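Local coordinates for extracellular solute-binding protein, family 1 (Bifidobacterium longum subsp. infantis ATCC 15697, PDB 3QUF) that probably captures a solute outside the cell and delivers it to an ABC-type importer, at residues A[99-107]-A[302-310]; A[187-198]-A[220-229]. All blocks are in the same frame, centred on the assembly; numbering follows the deposited sequence.

Contact 1: residues A[99-107]-A[302-310]; sequences KSGAALDIS and GFAIASRAS
S307 reaches over to the turn that follows helix 94-100. Its CB lies 3.7 Å from G101 O, and one bond further on OG donates to that same oxygen at 2.8 Å, arriving in the carbonyl plane on a lone pair. The hydroxyl gets there because chi1 is 61°, which sets OG between the backbone N and the carbonyl carbon. The S307 backbone joins in: its N-H gives a nearly straight bond to A102 O (2.9 Å), with the nitrogen well above that carbonyl's plane. A102 O also takes a proton from water 1, which in turn accepts from R308 N. Next comes the return bond, L104 N to I305 O at 2.7 Å, approached almost along the C=O axis. Together the two backbone bonds make a single beta bridge, A103 with A306, near the end of strand 295-305; on its other side this strand end bonds to F87 and T85. Water 2 accepts from I305 N and lies 2.8 Å from L104 O. The apolar part is small: L104 and I305 run side by side, CD2 of the first 3.9 Å from CG2 of the second, and A317 and K318 of helix 311-324 pack on I305. Three direct bonds, all accepted by main-chain oxygens, with two waters beside them, imply a junction held mainly through the backbone.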
ATOM      1  N   LYS A  99      -9.181 -14.294  12.287  1.00 12.27           N
ATOM      2  CA  LYS A  99      -8.935 -15.190  13.440  0.50 12.67           C
ATOM      3  C   LYS A  99     -10.223 -15.516  14.182  1.00 12.60           C
ATOM      4  O   LYS A  99     -10.327 -16.519  14.866  1.00 11.93           O
ATOM      5  CB  LYS A  99      -7.970 -14.530  14.449  0.50 13.37           C
ATOM      6  CG  LYS A  99      -6.500 -14.527  14.038  0.50 16.60           C
ATOM      7  CD  LYS A  99      -5.706 -13.438  14.809  0.50 20.23           C
ATOM      8  CE  LYS A  99      -4.179 -13.608  14.747  0.50 23.39           C
ATOM      9  NZ  LYS A  99      -3.612 -14.484  15.828  0.50 21.94           N
ATOM     10  N   SER A 100     -11.186 -14.593  14.098  1.00 11.28           N
ATOM     11  CA  SER A 100     -12.453 -14.763  14.744  1.00 12.11           C
ATOM     12  C   SER A 100     -13.366 -15.803  14.133  1.00 11.52           C
ATOM     13  O   SER A 100     -14.309 -16.244  14.782  1.00 13.86           O
ATOM     14  CB  SER A 100     -13.221 -13.438  14.852  1.00 12.47           C
ATOM     15  OG  SER A 100     -13.817 -13.090  13.621  1.00 12.72           O
ATOM     16  N   GLY A 101     -13.091 -16.196  12.907  1.00 12.33           N
ATOM     17  CA  GLY A 101     -13.981 -17.076  12.172  1.00 13.26           C
ATOM     18  C   GLY A 101     -15.185 -16.402  11.549  1.00 13.36           C
ATOM     19  O   GLY A 101     -15.989 -17.097  10.900  1.00 14.71           O
ATOM     20  N   ALA A 102     -15.265 -15.072  11.622  1.00 12.55           N
ATOM     21  CA  ALA A 102     -16.442 -14.383  11.074  1.00 12.25           C
ATOM     22  C   ALA A 102     -16.509 -14.294   9.569  1.00 11.20           C
ATOM     23  O   ALA A 102     -17.576 -13.969   9.051  1.00 11.58           O
ATOM     24  CB  ALA A 102     -16.540 -12.953  11.658  1.00 13.74           C
ATOM     25  N   ALA A 103     -15.389 -14.490   8.881  1.00 10.57           N
ATOM     26  CA  ALA A 103     -15.341 -14.393   7.433  1.00 11.05           C
ATOM     27  C   ALA A 103     -15.473 -15.761   6.789  1.00 11.07           C
ATOM     28  O   ALA A 103     -14.840 -16.749   7.242  1.00 12.91           O
ATOM     29  CB  ALA A 103     -14.034 -13.694   6.974  1.00 10.55           C
ATOM     30  N   LEU A 104     -16.263 -15.815   5.737  1.00 10.76           N
ATOM     31  CA  LEU A 104     -16.478 -17.024   4.945  1.00 12.18           C
ATOM     32  C   LEU A 104     -15.226 -17.390   4.171  1.00 12.71           C
ATOM     33  O   LEU A 104     -14.623 -16.549   3.559  1.00 12.72           O
ATOM     34  CB  LEU A 104     -17.600 -16.788   3.945  1.00 12.63           C
ATOM     35  CG  LEU A 104     -18.035 -17.962   3.048  1.00 15.12           C
ATOM     36  CD1 LEU A 104     -18.676 -19.041   3.885  1.00 17.98           C
ATOM     37  CD2 LEU A 104     -19.049 -17.423   1.970  1.00 13.61           C
ATOM     38  N   ASP A 105     -14.857 -18.673   4.194  1.00 13.14           N
ATOM     39  CA  ASP A 105     -13.818 -19.186   3.273  1.00 12.52           C
ATOM     40  C   ASP A 105     -14.307 -19.143   1.836  1.00 13.26           C
ATOM     41  O   ASP A 105     -15.262 -19.888   1.470  1.00 14.08           O
ATOM     42  CB  ASP A 105     -13.521 -20.629   3.707  1.00 14.08           C
ATOM     43  CG  ASP A 105     -12.492 -21.320   2.818  1.00 16.62           C
ATOM     44  OD1 ASP A 105     -11.978 -20.711   1.873  1.00 17.75           O
ATOM     45  OD2 ASP A 105     -12.207 -22.521   3.112  1.00 18.74           O
ATOM     46  N   ILE A 106     -13.693 -18.281   1.032  1.00 12.96           N
ATOM     47  CA  ILE A 106     -14.052 -18.080  -0.370  1.00 13.10           C
ATOM     48  C   ILE A 106     -12.999 -18.654  -1.310  1.00 14.39           C
ATOM     49  O   ILE A 106     -13.003 -18.399  -2.527  1.00 15.42           O
ATOM     50  CB  ILE A 106     -14.424 -16.613  -0.643  1.00 12.94           C
ATOM     51  CG1 ILE A 106     -13.269 -15.675  -0.277  1.00 12.63           C
ATOM     52  CG2 ILE A 106     -15.749 -16.264   0.111  1.00 14.41           C
ATOM     53  CD1 ILE A 106     -13.521 -14.224  -0.755  1.00 14.57           C
ATOM     54  N   SER A 107     -12.149 -19.526  -0.764  1.00 15.20           N
ATOM     55  CA  SER A 107     -11.127 -20.204  -1.575  1.00 16.02           C
ATOM     56  C   SER A 107     -11.773 -20.839  -2.814  1.00 16.97           C
ATOM     57  O   SER A 107     -12.796 -21.501  -2.714  1.00 17.19           O
ATOM     58  CB  SER A 107     -10.439 -21.305  -0.773  1.00 15.98           C
ATOM     59  OG  SER A 107      -9.844 -20.806   0.401  1.00 16.88           O
ATOM     60  N   GLY A 302      -9.927  -5.266   1.467  1.00 12.21           N
ATOM     61  CA  GLY A 302     -10.510  -6.474   0.892  1.00 12.31           C
ATOM     62  C   GLY A 302     -11.981  -6.544   1.225  1.00 12.10           C
ATOM     63  O   GLY A 302     -12.452  -5.920   2.177  1.00 12.44           O
ATOM     64  N   PHE A 303     -12.716  -7.305   0.425  1.00 10.49           N
ATOM     65  CA  PHE A 303     -14.129  -7.573   0.654  1.00 10.77           C
ATOM     66  C   PHE A 303     -14.329  -8.989   1.119  1.00 11.14           C
ATOM     67  O   PHE A 303     -13.724  -9.901   0.574  1.00 12.01           O
ATOM     68  CB  PHE A 303     -14.912  -7.342  -0.636  1.00 10.98           C
ATOM     69  CG  PHE A 303     -14.918  -5.910  -1.075  1.00 10.25           C
ATOM     70  CD1 PHE A 303     -13.799  -5.347  -1.668  1.00 12.06           C
ATOM     71  CD2 PHE A 303     -16.014  -5.096  -0.821  1.00 11.91           C
ATOM     72  CE1 PHE A 303     -13.789  -3.983  -2.010  1.00 15.89           C
ATOM     73  CE2 PHE A 303     -15.989  -3.757  -1.174  1.00 12.29           C
ATOM     74  CZ  PHE A 303     -14.877  -3.212  -1.757  1.00 13.04           C
ATOM     75  N   ALA A 304     -15.190  -9.170   2.104  1.00 11.02           N
ATOM     76  CA  ALA A 304     -15.439 -10.456   2.733  1.00 10.98           C
ATOM     77  C   ALA A 304     -16.932 -10.666   2.935  1.00 11.76           C
ATOM     78  O   ALA A 304     -17.737  -9.704   2.944  1.00 10.59           O
ATOM     79  CB  ALA A 304     -14.702 -10.503   4.081  1.00 10.41           C
ATOM     80  N   ILE A 305     -17.307 -11.931   3.053  1.00 10.60           N
ATOM     81  CA  ILE A 305     -18.681 -12.343   3.306  1.00 10.87           C
ATOM     82  C   ILE A 305     -18.745 -12.981   4.724  1.00 10.92           C
ATOM     83  O   ILE A 305     -17.824 -13.665   5.154  1.00 12.47           O
ATOM     84  CB  ILE A 305     -19.145 -13.364   2.209  1.00 12.00           C
ATOM     85  CG1 ILE A 305     -19.080 -12.735   0.825  1.00 12.45           C
ATOM     86  CG2 ILE A 305     -20.539 -13.902   2.527  1.00 11.98           C
ATOM     87  CD1 ILE A 305     -19.378 -13.674  -0.346  1.00 13.99           C
ATOM     88  N   ALA A 306     -19.856 -12.769   5.421  1.00 11.37           N
ATOM     89  CA  ALA A 306     -20.085 -13.326   6.764  1.00 11.80           C
ATOM     90  C   ALA A 306     -20.218 -14.845   6.672  1.00 12.50           C
ATOM     91  O   ALA A 306     -21.022 -15.363   5.876  1.00 14.72           O
ATOM     92  CB  ALA A 306     -21.355 -12.769   7.369  1.00 12.60           C
ATOM     93  N   SER A 307     -19.504 -15.551   7.530  1.00 12.08           N
ATOM     94  CA  SER A 307     -19.756 -16.981   7.676  1.00 13.97           C
ATOM     95  C   SER A 307     -21.100 -17.260   8.358  1.00 15.03           C
ATOM     96  O   SER A 307     -21.702 -18.318   8.121  1.00 17.52           O
ATOM     97  CB  SER A 307     -18.611 -17.650   8.401  1.00 15.01           C
ATOM     98  OG  SER A 307     -18.500 -17.075   9.677  1.00 15.90           O
ATOM     99  N   ARG A 308     -21.564 -16.340   9.198  1.00 14.27           N
ATOM    100  CA  ARG A 308     -22.849 -16.445   9.869  1.00 15.05           C
ATOM    101  C   ARG A 308     -23.901 -15.672   9.087  1.00 16.37           C
ATOM    102  O   ARG A 308     -24.182 -14.479   9.353  1.00 17.62           O
ATOM    103  CB  ARG A 308     -22.752 -15.941  11.311  1.00 16.59           C
ATOM    104  CG  ARG A 308     -24.051 -16.013  12.091  1.00 19.06           C
ATOM    105  CD  ARG A 308     -23.849 -16.396  13.493  1.00 20.22           C
ATOM    106  NE  ARG A 308     -22.976 -15.457  14.174  1.00 20.06           N
ATOM    107  CZ  ARG A 308     -23.407 -14.346  14.754  1.00 18.27           C
ATOM    108  NH1 ARG A 308     -22.523 -13.554  15.344  1.00 21.61           N
ATOM    109  NH2 ARG A 308     -24.688 -14.020  14.758  1.00 21.28           N
ATOM    110  N   ALA A 309     -24.457 -16.349   8.106  1.00 15.80           N
ATOM    111  CA  ALA A 309     -25.413 -15.762   7.138  1.00 16.35           C
ATOM    112  C   ALA A 309     -26.136 -16.953   6.571  1.00 16.24           C
ATOM    113  O   ALA A 309     -25.601 -18.052   6.600  1.00 19.02           O
ATOM    114  CB  ALA A 309     -24.745 -15.005   6.033  1.00 15.41           C
ATOM    115  N   SER A 310     -27.312 -16.725   6.029  1.00 15.66           N
ATOM    116  CA  SER A 310     -28.102 -17.813   5.476  1.00 15.91           C
ATOM    117  C   SER A 310     -27.485 -18.270   4.147  1.00 16.33           C
ATOM    118  O   SER A 310     -26.683 -17.570   3.524  1.00 13.89           O
ATOM    119  CB  SER A 310     -29.525 -17.366   5.259  1.00 18.01           C
ATOM    120  OG  SER A 310     -29.612 -16.560   4.101  1.00 16.25           O
TER
HETATM  121  O   HOH W   1     -20.082 -14.082  10.343  1.00 14.90           O
HETATM  122  O   HOH W   2     -15.181 -13.838   2.893  1.00 12.46           O

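Contact 2: residues A[187-198]-A[220-229]; sequences AGSFTGLLASYY and KDWTPVFKRW
F190 pushes its ring in among three aromatic side chains, and each meets it differently. F226 lies against it in an offset stack, centroids 4.7 Å apart. Toward W229 the F190 ring turns its edge, the planes at 83°, while F190 CB sits over the indole face. W222 meets it obliquely: F190 CE2 lies over one face of that indole, 3.6 Å from W222 CZ3, and L194 also packs over an indole face, with CD1 above the five-membered ring. At the W229 edge NE1 donates to S189 OG (3.0 Å), almost exactly in the ring plane and nearly straight; E180 is a second partner of this hydroxyl. With CG anti to the backbone N (chi1 175°), F190 extends into this cluster, which joins helix 188-199 to helix 223-234. The short helical segments cross at 131° with axes 9.7 Å apart, and V225 is the knob in a hole formed by F190, L193, L194 and Y197. Its CG1 comes 3.5 Å from F190 CE1, whereas V225 CG2 sits over the Y197 ring face, 3.6 Å from Y197 CG. Further along, Y197 OH donates to the anti lone pair of D221 OD1 at 2.7 Å, and P224 CG rests near CE1 of the same ring. Water 3 donates to both D221 OD2 and Y198 OH. D208 OD1 is hydrogen-bonded to both W222 NE1 and Y198 OH, one oxygen shared by residues of the two segments.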
ATOM      1  N   ALA A 187       8.937   5.124   6.329  1.00 17.90           N
ATOM      2  CA  ALA A 187       9.397   5.831   5.146  1.00 17.95           C
ATOM      3  C   ALA A 187       9.156   5.020   3.886  1.00 16.26           C
ATOM      4  O   ALA A 187       9.502   3.834   3.808  1.00 16.20           O
ATOM      5  CB  ALA A 187      10.904   6.180   5.251  1.00 18.19           C
ATOM      6  N   GLY A 188       8.585   5.672   2.888  1.00 14.95           N
ATOM      7  CA  GLY A 188       8.360   5.029   1.592  1.00 14.73           C
ATOM      8  C   GLY A 188       9.660   4.607   0.898  1.00 15.08           C
ATOM      9  O   GLY A 188       9.721   3.558   0.267  1.00 14.62           O
ATOM     10  N   SER A 189      10.703   5.411   1.003  1.00 14.39           N
ATOM     11  CA  SER A 189      12.000   5.046   0.383  1.00 14.65           C
ATOM     12  C   SER A 189      12.594   3.784   1.002  1.00 14.30           C
ATOM     13  O   SER A 189      13.124   2.915   0.308  1.00 15.25           O
ATOM     14  CB  SER A 189      13.018   6.228   0.475  1.00 15.36           C
ATOM     15  OG  SER A 189      13.297   6.623   1.828  1.00 17.56           O
ATOM     16  N   PHE A 190      12.540   3.703   2.326  1.00 14.26           N
ATOM     17  CA  PHE A 190      12.984   2.527   3.030  1.00 13.38           C
ATOM     18  C   PHE A 190      12.168   1.319   2.594  1.00 12.94           C
ATOM     19  O   PHE A 190      12.719   0.258   2.340  1.00 12.69           O
ATOM     20  CB  PHE A 190      12.850   2.698   4.553  1.00 14.00           C
ATOM     21  CG  PHE A 190      13.189   1.459   5.301  1.00 14.92           C
ATOM     22  CD1 PHE A 190      14.519   1.112   5.561  1.00 17.45           C
ATOM     23  CD2 PHE A 190      12.180   0.585   5.688  1.00 14.84           C
ATOM     24  CE1 PHE A 190      14.823  -0.053   6.212  1.00 20.02           C
ATOM     25  CE2 PHE A 190      12.503  -0.594   6.347  1.00 14.54           C
ATOM     26  CZ  PHE A 190      13.824  -0.903   6.598  1.00 16.17           C
ATOM     27  N   THR A 191      10.848   1.486   2.509  1.00 12.69           N
ATOM     28  CA  THR A 191       9.989   0.352   2.137  1.00 12.49           C
ATOM     29  C   THR A 191      10.335  -0.127   0.731  1.00 12.48           C
ATOM     30  O   THR A 191      10.378  -1.342   0.483  1.00 12.37           O
ATOM     31  CB  THR A 191       8.523   0.716   2.275  1.00 12.99           C
ATOM     32  OG1 THR A 191       8.295   1.069   3.653  1.00 13.55           O
ATOM     33  CG2 THR A 191       7.611  -0.444   1.890  1.00 12.14           C
ATOM     34  N   GLY A 192      10.595   0.814  -0.177  1.00 13.51           N
ATOM     35  CA  GLY A 192      11.006   0.461  -1.544  1.00 13.74           C
ATOM     36  C   GLY A 192      12.309  -0.307  -1.583  1.00 13.49           C
ATOM     37  O   GLY A 192      12.482  -1.255  -2.363  1.00 12.95           O
ATOM     38  N   LEU A 193      13.240   0.078  -0.714  1.00 13.32           N
ATOM     39  CA  LEU A 193      14.523  -0.583  -0.630  1.00 14.10           C
ATOM     40  C   LEU A 193      14.392  -1.970  -0.024  1.00 14.51           C
ATOM     41  O   LEU A 193      14.987  -2.922  -0.506  1.00 13.75           O
ATOM     42  CB  LEU A 193      15.483   0.310   0.157  1.00 14.42           C
ATOM     43  CG  LEU A 193      16.958  -0.077   0.108  1.00 16.97           C
ATOM     44  CD1 LEU A 193      17.486   0.000  -1.329  1.00 18.50           C
ATOM     45  CD2 LEU A 193      17.771   0.832   1.062  1.00 20.93           C
ATOM     46  N   LEU A 194      13.570  -2.081   1.013  1.00 13.79           N
ATOM     47  CA  LEU A 194      13.214  -3.345   1.627  1.00 13.31           C
ATOM     48  C   LEU A 194      12.565  -4.286   0.612  1.00 13.38           C
ATOM     49  O   LEU A 194      12.934  -5.495   0.552  1.00 13.83           O
ATOM     50  CB  LEU A 194      12.279  -3.102   2.818  1.00 13.39           C
ATOM     51  CG  LEU A 194      11.822  -4.348   3.543  1.00 13.39           C
ATOM     52  CD1 LEU A 194      12.978  -5.056   4.268  1.00 15.95           C
ATOM     53  CD2 LEU A 194      10.627  -4.017   4.532  1.00 13.94           C
ATOM     54  N   ALA A 195      11.654  -3.742  -0.198  1.00 11.77           N
ATOM     55  CA  ALA A 195      10.909  -4.527  -1.169  1.00 13.19           C
ATOM     56  C   ALA A 195      11.914  -5.137  -2.154  1.00 13.42           C
ATOM     57  O   ALA A 195      11.832  -6.310  -2.490  1.00 13.67           O
ATOM     58  CB  ALA A 195       9.881  -3.676  -1.894  1.00 11.74           C
ATOM     59  N   SER A 196      12.886  -4.337  -2.558  1.00 13.86           N
ATOM     60  CA  SER A 196      13.934  -4.815  -3.472  1.00 14.11           C
ATOM     61  C   SER A 196      14.804  -5.859  -2.830  1.00 14.33           C
ATOM     62  O   SER A 196      15.142  -6.869  -3.460  1.00 15.63           O
ATOM     63  CB  SER A 196      14.760  -3.642  -3.934  1.00 14.88           C
ATOM     64  OG  SER A 196      15.881  -4.022  -4.741  1.00 15.24           O
ATOM     65  N   TYR A 197      15.230  -5.619  -1.595  1.00 13.89           N
ATOM     66  CA  TYR A 197      15.998  -6.608  -0.838  1.00 15.01           C
ATOM     67  C   TYR A 197      15.384  -7.980  -0.896  1.00 14.80           C
ATOM     68  O   TYR A 197      16.087  -8.959  -1.112  1.00 16.38           O
ATOM     69  CB  TYR A 197      16.184  -6.159   0.635  1.00 14.68           C
ATOM     70  CG  TYR A 197      16.703  -7.207   1.576  1.00 16.89           C
ATOM     71  CD1 TYR A 197      18.069  -7.421   1.724  1.00 18.44           C
ATOM     72  CD2 TYR A 197      15.835  -7.958   2.348  1.00 15.93           C
ATOM     73  CE1 TYR A 197      18.544  -8.361   2.586  1.00 19.61           C
ATOM     74  CE2 TYR A 197      16.325  -8.913   3.248  1.00 15.86           C
ATOM     75  CZ  TYR A 197      17.688  -9.096   3.343  1.00 17.07           C
ATOM     76  OH  TYR A 197      18.170 -10.050   4.218  1.00 19.73           O
ATOM     77  N   TYR A 198      14.070  -8.045  -0.727  1.00 14.04           N
ATOM     78  CA  TYR A 198      13.348  -9.286  -0.787  1.00 14.68           C
ATOM     79  C   TYR A 198      13.088  -9.759  -2.210  1.00 15.27           C
ATOM     80  O   TYR A 198      13.249 -10.963  -2.522  1.00 15.68           O
ATOM     81  CB  TYR A 198      12.014  -9.118  -0.061  1.00 14.50           C
ATOM     82  CG  TYR A 198      12.049  -9.026   1.442  1.00 13.05           C
ATOM     83  CD1 TYR A 198      12.733  -9.977   2.212  1.00 14.36           C
ATOM     84  CD2 TYR A 198      11.319  -8.048   2.101  1.00 12.99           C
ATOM     85  CE1 TYR A 198      12.687  -9.954   3.591  1.00 13.57           C
ATOM     86  CE2 TYR A 198      11.274  -8.031   3.499  1.00 13.19           C
ATOM     87  CZ  TYR A 198      11.926  -8.999   4.233  1.00 15.39           C
ATOM     88  OH  TYR A 198      11.865  -8.994   5.624  1.00 16.64           O
ATOM     89  N   LYS A 220      17.741 -10.070  11.465  1.00 21.66           N
ATOM     90  CA  LYS A 220      18.323 -10.767  10.296  1.00 22.82           C
ATOM     91  C   LYS A 220      18.089 -10.000   8.996  1.00 21.94           C
ATOM     92  O   LYS A 220      19.017  -9.801   8.195  1.00 22.84           O
ATOM     93  CB  LYS A 220      17.784 -12.191  10.159  1.00 23.97           C
ATOM     94  CG  LYS A 220      18.337 -13.193  11.202  1.00 29.55           C
ATOM     95  CD  LYS A 220      17.642 -14.574  11.053  1.00 36.17           C
ATOM     96  CE  LYS A 220      17.585 -15.411  12.369  1.00 40.13           C
ATOM     97  NZ  LYS A 220      16.302 -16.248  12.492  1.00 39.93           N
ATOM     98  N   ASP A 221      16.843  -9.578   8.775  1.00 20.62           N
ATOM     99  CA  ASP A 221      16.452  -9.103   7.431  1.00 20.43           C
ATOM    100  C   ASP A 221      16.346  -7.610   7.250  1.00 19.05           C
ATOM    101  O   ASP A 221      16.595  -7.119   6.152  1.00 20.15           O
ATOM    102  CB  ASP A 221      15.171  -9.787   6.987  1.00 20.27           C
ATOM    103  CG  ASP A 221      15.417 -11.194   6.475  1.00 22.51           C
ATOM    104  OD1 ASP A 221      16.440 -11.445   5.758  1.00 22.64           O
ATOM    105  OD2 ASP A 221      14.582 -12.034   6.811  1.00 23.53           O
ATOM    106  N   TRP A 222      15.945  -6.870   8.275  1.00 18.11           N
ATOM    107  CA  TRP A 222      15.847  -5.437   8.127  1.00 16.57           C
ATOM    108  C   TRP A 222      17.186  -4.748   8.359  1.00 16.84           C
ATOM    109  O   TRP A 222      17.411  -3.690   7.800  1.00 16.71           O
ATOM    110  CB  TRP A 222      14.790  -4.828   9.039  1.00 16.63           C
ATOM    111  CG  TRP A 222      13.360  -5.021   8.548  1.00 14.44           C
ATOM    112  CD1 TRP A 222      12.844  -6.114   7.892  1.00 14.75           C
ATOM    113  CD2 TRP A 222      12.271  -4.087   8.659  1.00 14.88           C
ATOM    114  NE1 TRP A 222      11.511  -5.922   7.634  1.00 15.25           N
ATOM    115  CE2 TRP A 222      11.132  -4.694   8.102  1.00 14.98           C
ATOM    116  CE3 TRP A 222      12.147  -2.817   9.208  1.00 14.60           C
ATOM    117  CZ2 TRP A 222       9.881  -4.054   8.047  1.00 13.97           C
ATOM    118  CZ3 TRP A 222      10.896  -2.182   9.175  1.00 17.02           C
ATOM    119  CH2 TRP A 222       9.783  -2.811   8.587  1.00 16.02           C
ATOM    120  N   THR A 223      18.060  -5.351   9.176  1.00 17.61           N
ATOM    121  CA  THR A 223      19.382  -4.727   9.438  1.00 18.27           C
ATOM    122  C   THR A 223      20.127  -4.315   8.190  1.00 18.66           C
ATOM    123  O   THR A 223      20.554  -3.174   8.092  1.00 19.78           O
ATOM    124  CB  THR A 223      20.289  -5.600  10.315  1.00 19.06           C
ATOM    125  OG1 THR A 223      19.625  -5.839  11.548  1.00 20.81           O
ATOM    126  CG2 THR A 223      21.602  -4.897  10.575  1.00 19.43           C
ATOM    127  N   PRO A 224      20.276  -5.228   7.212  1.00 19.08           N
ATOM    128  CA  PRO A 224      21.029  -4.853   6.004  1.00 19.56           C
ATOM    129  C   PRO A 224      20.386  -3.743   5.195  1.00 18.56           C
ATOM    130  O   PRO A 224      21.075  -2.986   4.521  1.00 19.42           O
ATOM    131  CB  PRO A 224      21.070  -6.133   5.181  1.00 20.37           C
ATOM    132  CG  PRO A 224      20.024  -7.028   5.730  1.00 19.99           C
ATOM    133  CD  PRO A 224      19.838  -6.635   7.192  1.00 20.35           C
ATOM    134  N   VAL A 225      19.070  -3.644   5.286  1.00 17.36           N
ATOM    135  CA  VAL A 225      18.344  -2.597   4.582  1.00 16.84           C
ATOM    136  C   VAL A 225      18.506  -1.286   5.308  1.00 16.17           C
ATOM    137  O   VAL A 225      18.809  -0.262   4.693  1.00 18.23           O
ATOM    138  CB  VAL A 225      16.862  -2.981   4.357  1.00 16.61           C
ATOM    139  CG1 VAL A 225      16.119  -1.904   3.483  1.00 17.72           C
ATOM    140  CG2 VAL A 225      16.781  -4.352   3.694  1.00 16.85           C
ATOM    141  N   PHE A 226      18.403  -1.315   6.623  1.00 17.65           N
ATOM    142  CA  PHE A 226      18.664  -0.139   7.427  1.00 18.23           C
ATOM    143  C   PHE A 226      20.107   0.351   7.192  1.00 19.27           C
ATOM    144  O   PHE A 226      20.348   1.545   7.197  1.00 21.11           O
ATOM    145  CB  PHE A 226      18.502  -0.424   8.909  1.00 18.78           C
ATOM    146  CG  PHE A 226      17.077  -0.317   9.454  1.00 18.74           C
ATOM    147  CD1 PHE A 226      16.278   0.785   9.199  1.00 21.58           C
ATOM    148  CD2 PHE A 226      16.585  -1.304  10.288  1.00 18.70           C
ATOM    149  CE1 PHE A 226      14.977   0.879   9.757  1.00 22.80           C
ATOM    150  CE2 PHE A 226      15.319  -1.210  10.849  1.00 18.00           C
ATOM    151  CZ  PHE A 226      14.519  -0.113  10.580  1.00 20.73           C
ATOM    152  N   LYS A 227      21.050  -0.567   7.016  1.00 20.63           N
ATOM    153  CA  LYS A 227      22.456  -0.186   6.792  1.00 21.65           C
ATOM    154  C   LYS A 227      22.597   0.640   5.522  1.00 22.40           C
ATOM    155  O   LYS A 227      23.338   1.634   5.489  1.00 23.15           O
ATOM    156  CB  LYS A 227      23.383  -1.403   6.704  1.00 23.36           C
ATOM    157  CG  LYS A 227      23.687  -2.109   8.013  1.00 28.47           C
ATOM    158  CD  LYS A 227      24.927  -3.044   7.853  1.00 35.73           C
ATOM    159  CE  LYS A 227      25.159  -3.993   9.055  1.00 40.50           C
ATOM    160  NZ  LYS A 227      25.060  -3.347  10.391  1.00 42.42           N
ATOM    161  N   ARG A 228      21.925   0.210   4.456  1.00 21.72           N
ATOM    162  CA  ARG A 228      22.007   0.916   3.193  1.00 22.85           C
ATOM    163  C   ARG A 228      21.225   2.220   3.262  1.00 22.13           C
ATOM    164  O   ARG A 228      21.662   3.258   2.751  1.00 21.55           O
ATOM    165  CB  ARG A 228      21.538   0.032   2.047  1.00 22.95           C
ATOM    166  CG  ARG A 228      22.381  -1.227   1.873  1.00 27.11           C
ATOM    167  CD  ARG A 228      23.894  -0.890   1.704  1.00 32.15           C
ATOM    168  NE  ARG A 228      24.104   0.068   0.614  1.00 37.51           N
ATOM    169  CZ  ARG A 228      25.003   1.060   0.600  1.00 40.70           C
ATOM    170  NH1 ARG A 228      25.788   1.283   1.628  1.00 42.82           N
ATOM    171  NH2 ARG A 228      25.092   1.867  -0.459  1.00 43.33           N
ATOM    172  N   TRP A 229      20.096   2.186   3.948  1.00 21.68           N
ATOM    173  CA  TRP A 229      19.314   3.412   4.167  1.00 21.91           C
ATOM    174  C   TRP A 229      20.110   4.398   5.047  1.00 23.64           C
ATOM    175  O   TRP A 229      20.161   5.583   4.724  1.00 26.53           O
ATOM    176  CB  TRP A 229      17.937   3.061   4.787  1.00 20.98           C
ATOM    177  CG  TRP A 229      16.865   4.075   4.581  1.00 17.79           C
ATOM    178  CD1 TRP A 229      16.242   4.373   3.434  1.00 19.83           C
ATOM    179  CD2 TRP A 229      16.291   4.924   5.583  1.00 18.62           C
ATOM    180  NE1 TRP A 229      15.289   5.351   3.641  1.00 17.15           N
ATOM    181  CE2 TRP A 229      15.290   5.690   4.957  1.00 16.62           C
ATOM    182  CE3 TRP A 229      16.498   5.080   6.951  1.00 19.67           C
ATOM    183  CZ2 TRP A 229      14.532   6.632   5.630  1.00 18.91           C
ATOM    184  CZ3 TRP A 229      15.724   5.999   7.627  1.00 21.82           C
ATOM    185  CH2 TRP A 229      14.761   6.776   6.960  1.00 19.80           C
TER
HETATM  186  O   HOH W   3      11.904 -11.634   6.484  1.00 19.94           O

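In the fold
The two contacts sit about 34 Å apart between centres and share no secondary-structure element, although 187-198 and 220-229 both fall in the chain loop that contact 1 closes. Contact 1 is partly buried, near the periphery, and fastens the segment after helix 94-100 to the end of a sheet strand across 195 residues of sequence. Contact 2 is buried and local, joining segments only 22 residues apart, with helices 376-391 and 397-408 packed against it. Their chemistry follows: hydrogen bonds to main-chain oxygens, one of them from a serine hydroxyl, with waters and little side-chain packing in the first, interlocked aromatic and aliphatic groups in the second, where about twice the surface is buried.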